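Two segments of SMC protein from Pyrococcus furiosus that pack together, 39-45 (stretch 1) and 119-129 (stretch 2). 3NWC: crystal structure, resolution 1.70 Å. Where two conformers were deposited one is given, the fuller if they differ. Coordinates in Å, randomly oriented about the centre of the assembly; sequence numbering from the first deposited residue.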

# COMPACT_ATOMS: atom_id res chain seq x y z
N THR A 39 -14.18 -5.39 -6.31
CA THR A 39 -12.77 -5.37 -5.99
C THR A 39 -11.98 -6.30 -6.90
O THR A 39 -12.54 -7.27 -7.43
CB THR A 39 -12.53 -5.82 -4.54
OG1 THR A 39 -12.95 -7.19 -4.39
CG2 THR A 39 -13.33 -4.96 -3.56
N LEU A 40 -10.70 -6.03 -7.09
CA LEU A 40 -9.85 -6.92 -7.86
C LEU A 40 -9.85 -8.33 -7.28
O LEU A 40 -9.78 -9.30 -8.01
CB LEU A 40 -8.42 -6.38 -7.96
CG LEU A 40 -8.23 -5.28 -8.99
CD1 LEU A 40 -6.78 -4.76 -8.98
CD2 LEU A 40 -8.59 -5.86 -10.36
N ALA A 41 -9.91 -8.42 -5.95
CA ALA A 41 -9.99 -9.73 -5.30
C ALA A 41 -11.20 -10.53 -5.76
O ALA A 41 -11.17 -11.76 -5.77
CB ALA A 41 -9.99 -9.58 -3.78
N GLU A 42 -12.28 -9.85 -6.15
CA GLU A 42 -13.48 -10.55 -6.58
C GLU A 42 -13.44 -10.85 -8.06
O GLU A 42 -14.27 -11.60 -8.57
CB GLU A 42 -14.73 -9.71 -6.27
CG GLU A 42 -14.95 -9.46 -4.79
CD GLU A 42 -16.01 -8.41 -4.52
OE1 GLU A 42 -16.17 -7.47 -5.33
OE2 GLU A 42 -16.69 -8.53 -3.48
N LEU A 43 -12.46 -10.26 -8.75
CA LEU A 43 -12.49 -10.26 -10.21
C LEU A 43 -11.36 -11.08 -10.84
O LEU A 43 -11.33 -11.28 -12.05
CB LEU A 43 -12.42 -8.81 -10.72
CG LEU A 43 -13.60 -7.91 -10.35
CD1 LEU A 43 -13.33 -6.44 -10.70
CD2 LEU A 43 -14.87 -8.41 -11.03
N ILE A 44 -10.42 -11.53 -10.01
CA ILE A 44 -9.24 -12.25 -10.50
C ILE A 44 -9.25 -13.65 -9.92
O ILE A 44 -9.51 -13.84 -8.74
CB ILE A 44 -7.95 -11.53 -10.04
CG1 ILE A 44 -7.87 -10.15 -10.70
CG2 ILE A 44 -6.72 -12.36 -10.37
CD1 ILE A 44 -6.69 -9.29 -10.22
N LYS A 45 -8.96 -14.64 -10.77
CA LYS A 45 -8.86 -16.04 -10.33
C LYS A 45 -7.47 -16.57 -10.65
O LYS A 45 -6.92 -16.29 -11.72
CB LYS A 45 -9.92 -16.86 -11.08
CG LYS A 45 -9.85 -18.35 -10.84
CD LYS A 45 -10.92 -19.05 -11.69
CE LYS A 45 -11.23 -20.43 -11.15
NZ LYS A 45 -11.96 -21.25 -12.16
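Stretch 2 (119-129) KIENAVKFALG

Packing of residues 119-129 on residues 39-45 in the SMC protein of Pyrococcus furiosus. The two segments belong to one chain but lie far apart in sequence; any two residues that touch are at least 77 positions apart. Stretch 1 makes a short, weakly bonded helical turn at about Leu-40 to Leu-43 and then extends through Lys-45. Stretch 2 is a regular helix from Glu-121 to about Leu-128, with Ile-120 at its N-cap position.

The nearest CA pairs are Leu-40 CA to Val-124 CA, 7.3 Å, and Leu-43 CA to Ile-120 CA, 8.4 Å. The register therefore runs backwards, the later residue of stretch 1 facing the earlier residue of stretch 2. Ile-44 departs from this order and reaches forward to Val-124 and Leu-128.

In stretch 2 the backbone ladder of the helix is continuous, from Val-124 N to Ile-120 O (3.1 Å) through Leu-128 N to Val-124 O (2.9 Å), and Gly-129 N still reaches Lys-125 O at 2.8 Å. The turn of stretch 1 is held more loosely. Glu-42 N bonds to Thr-39 O and Leu-43 N to Leu-40 O, both at 2.9 Å and both spanning three residues; Ile-44 N to Leu-40 O, at 3.1 Å, spans four and is weak.

Thr-39, at the N-cap of this turn, takes a weak capping hydrogen bond on its side chain, Glu-42 N to Thr-39 OG1, 3.3 Å. Glu-42 answers through its own side chain, with Thr-39 N donating to Glu-42 OE1 at 3.0 Å. These reciprocal bonds steady the start of the turn, while neither residue touches stretch 2.

No hydrogen bond crosses between the stretches, and the interface rests on aliphatic packing that buries 298 Å² in total. Leu-40, Leu-43 and Ile-44 all direct CA-to-CB toward stretch 2, and all three are in chi1 m, chi2 t. Leu-40 has the largest covered area, 70 Å². Its methyls reach three helix positions: Leu-40 CD1 lies 3.7 Å from Ala-127 CB, and Leu-40 CD2 lies 4.1 Å from Val-124 CG2 and 4.4 Å from Ala-123 CB. Ala-123 and Ala-127, one helical turn apart, each present a side chain of CB alone, and Leu-40 CD1 also comes within 4.1 Å of Ala-123 O.

At the start of the helix, Ile-120 (chi1 p, chi2 t) extends its terminal methyl to Leu-43, bringing Ile-120 CD1 within 3.5 Å of Leu-43 CB, the closest contact in the interface. Ile-44 packs farther along, with Ile-44 CG1 at 4.1 Å from Val-124 CG2 and Ile-44 CD1 at 4.3 Å from Leu-128 CD1. The CA-to-CB bond of Val-124 points sideways; its CG2 makes the closest approach to both Leu-40 and Ile-44.

Glu-121, Asn-122 and Lys-125 are out of reach of stretch 1; Asn-122 ND2 is hydrogen-bonded elsewhere in the structure.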

# COMPACT_ATOMS: atom_id res chain seq x y z
N LYS A 119 -12.95 -7.17 -20.02
CA LYS A 119 -13.49 -5.84 -19.78
C LYS A 119 -12.70 -5.02 -18.76
O LYS A 119 -12.60 -3.80 -18.87
CB LYS A 119 -14.95 -5.95 -19.33
CG LYS A 119 -15.62 -4.62 -19.09
N ILE A 120 -12.13 -5.69 -17.75
CA ILE A 120 -11.41 -4.98 -16.69
C ILE A 120 -9.90 -5.08 -16.85
O ILE A 120 -9.15 -4.82 -15.93
CB ILE A 120 -11.81 -5.51 -15.30
CG1 ILE A 120 -11.35 -6.96 -15.13
CG2 ILE A 120 -13.30 -5.40 -15.11
CD1 ILE A 120 -11.34 -7.44 -13.72
N GLU A 121 -9.47 -5.42 -18.05
CA GLU A 121 -8.05 -5.66 -18.29
C GLU A 121 -7.15 -4.50 -17.87
O GLU A 121 -6.04 -4.72 -17.39
CB GLU A 121 -7.80 -6.04 -19.75
CG GLU A 121 -8.15 -4.95 -20.75
CD GLU A 121 -7.95 -5.41 -22.18
OE1 GLU A 121 -7.06 -6.25 -22.42
OE2 GLU A 121 -8.69 -4.92 -23.06
N ASN A 122 -7.61 -3.27 -18.03
CA ASN A 122 -6.75 -2.14 -17.71
C ASN A 122 -6.45 -2.10 -16.22
O ASN A 122 -5.36 -1.73 -15.82
CB ASN A 122 -7.35 -0.82 -18.15
CG ASN A 122 -7.43 -0.70 -19.65
OD1 ASN A 122 -6.74 -1.42 -20.37
ND2 ASN A 122 -8.27 0.21 -20.13
N ALA A 123 -7.44 -2.47 -15.42
CA ALA A 123 -7.30 -2.50 -13.97
C ALA A 123 -6.40 -3.64 -13.53
O ALA A 123 -5.58 -3.48 -12.64
CB ALA A 123 -8.65 -2.61 -13.31
N VAL A 124 -6.56 -4.80 -14.16
CA VAL A 124 -5.72 -5.95 -13.82
C VAL A 124 -4.27 -5.73 -14.21
O VAL A 124 -3.35 -6.05 -13.45
CB VAL A 124 -6.26 -7.24 -14.50
CG1 VAL A 124 -5.27 -8.38 -14.31
CG2 VAL A 124 -7.60 -7.59 -13.91
N LYS A 125 -4.05 -5.15 -15.39
CA LYS A 125 -2.68 -4.91 -15.84
C LYS A 125 -2.04 -3.75 -15.09
O LYS A 125 -0.82 -3.71 -14.93
CB LYS A 125 -2.65 -4.68 -17.35
CG LYS A 125 -2.91 -5.95 -18.15
CD LYS A 125 -3.12 -5.64 -19.62
CE LYS A 125 -3.42 -6.91 -20.40
NZ LYS A 125 -2.31 -7.90 -20.29
N PHE A 126 -2.85 -2.82 -14.61
CA PHE A 126 -2.32 -1.80 -13.71
C PHE A 126 -1.74 -2.46 -12.45
O PHE A 126 -0.66 -2.10 -12.00
CB PHE A 126 -3.40 -0.78 -13.32
CG PHE A 126 -3.18 -0.18 -11.96
CD1 PHE A 126 -2.22 0.80 -11.77
CD2 PHE A 126 -3.89 -0.64 -10.87
CE1 PHE A 126 -2.00 1.33 -10.52
CE2 PHE A 126 -3.67 -0.12 -9.63
CZ PHE A 126 -2.73 0.87 -9.45
N ALA A 127 -2.44 -3.44 -11.90
CA ALA A 127 -1.98 -4.06 -10.65
C ALA A 127 -0.85 -5.07 -10.85
O ALA A 127 0.07 -5.16 -10.03
CB ALA A 127 -3.16 -4.74 -9.93
N LEU A 128 -0.92 -5.85 -11.92
CA LEU A 128 -0.05 -7.00 -12.07
C LEU A 128 0.72 -7.03 -13.39
O LEU A 128 1.50 -7.94 -13.61
CB LEU A 128 -0.87 -8.29 -11.96
CG LEU A 128 -1.42 -8.54 -10.54
CD1 LEU A 128 -2.43 -9.68 -10.57
CD2 LEU A 128 -0.26 -8.88 -9.61
N GLY A 129 0.49 -6.03 -14.23
CA GLY A 129 1.00 -6.03 -15.60
C GLY A 129 2.50 -6.01 -15.80
O GLY A 129 2.99 -6.44 -16.84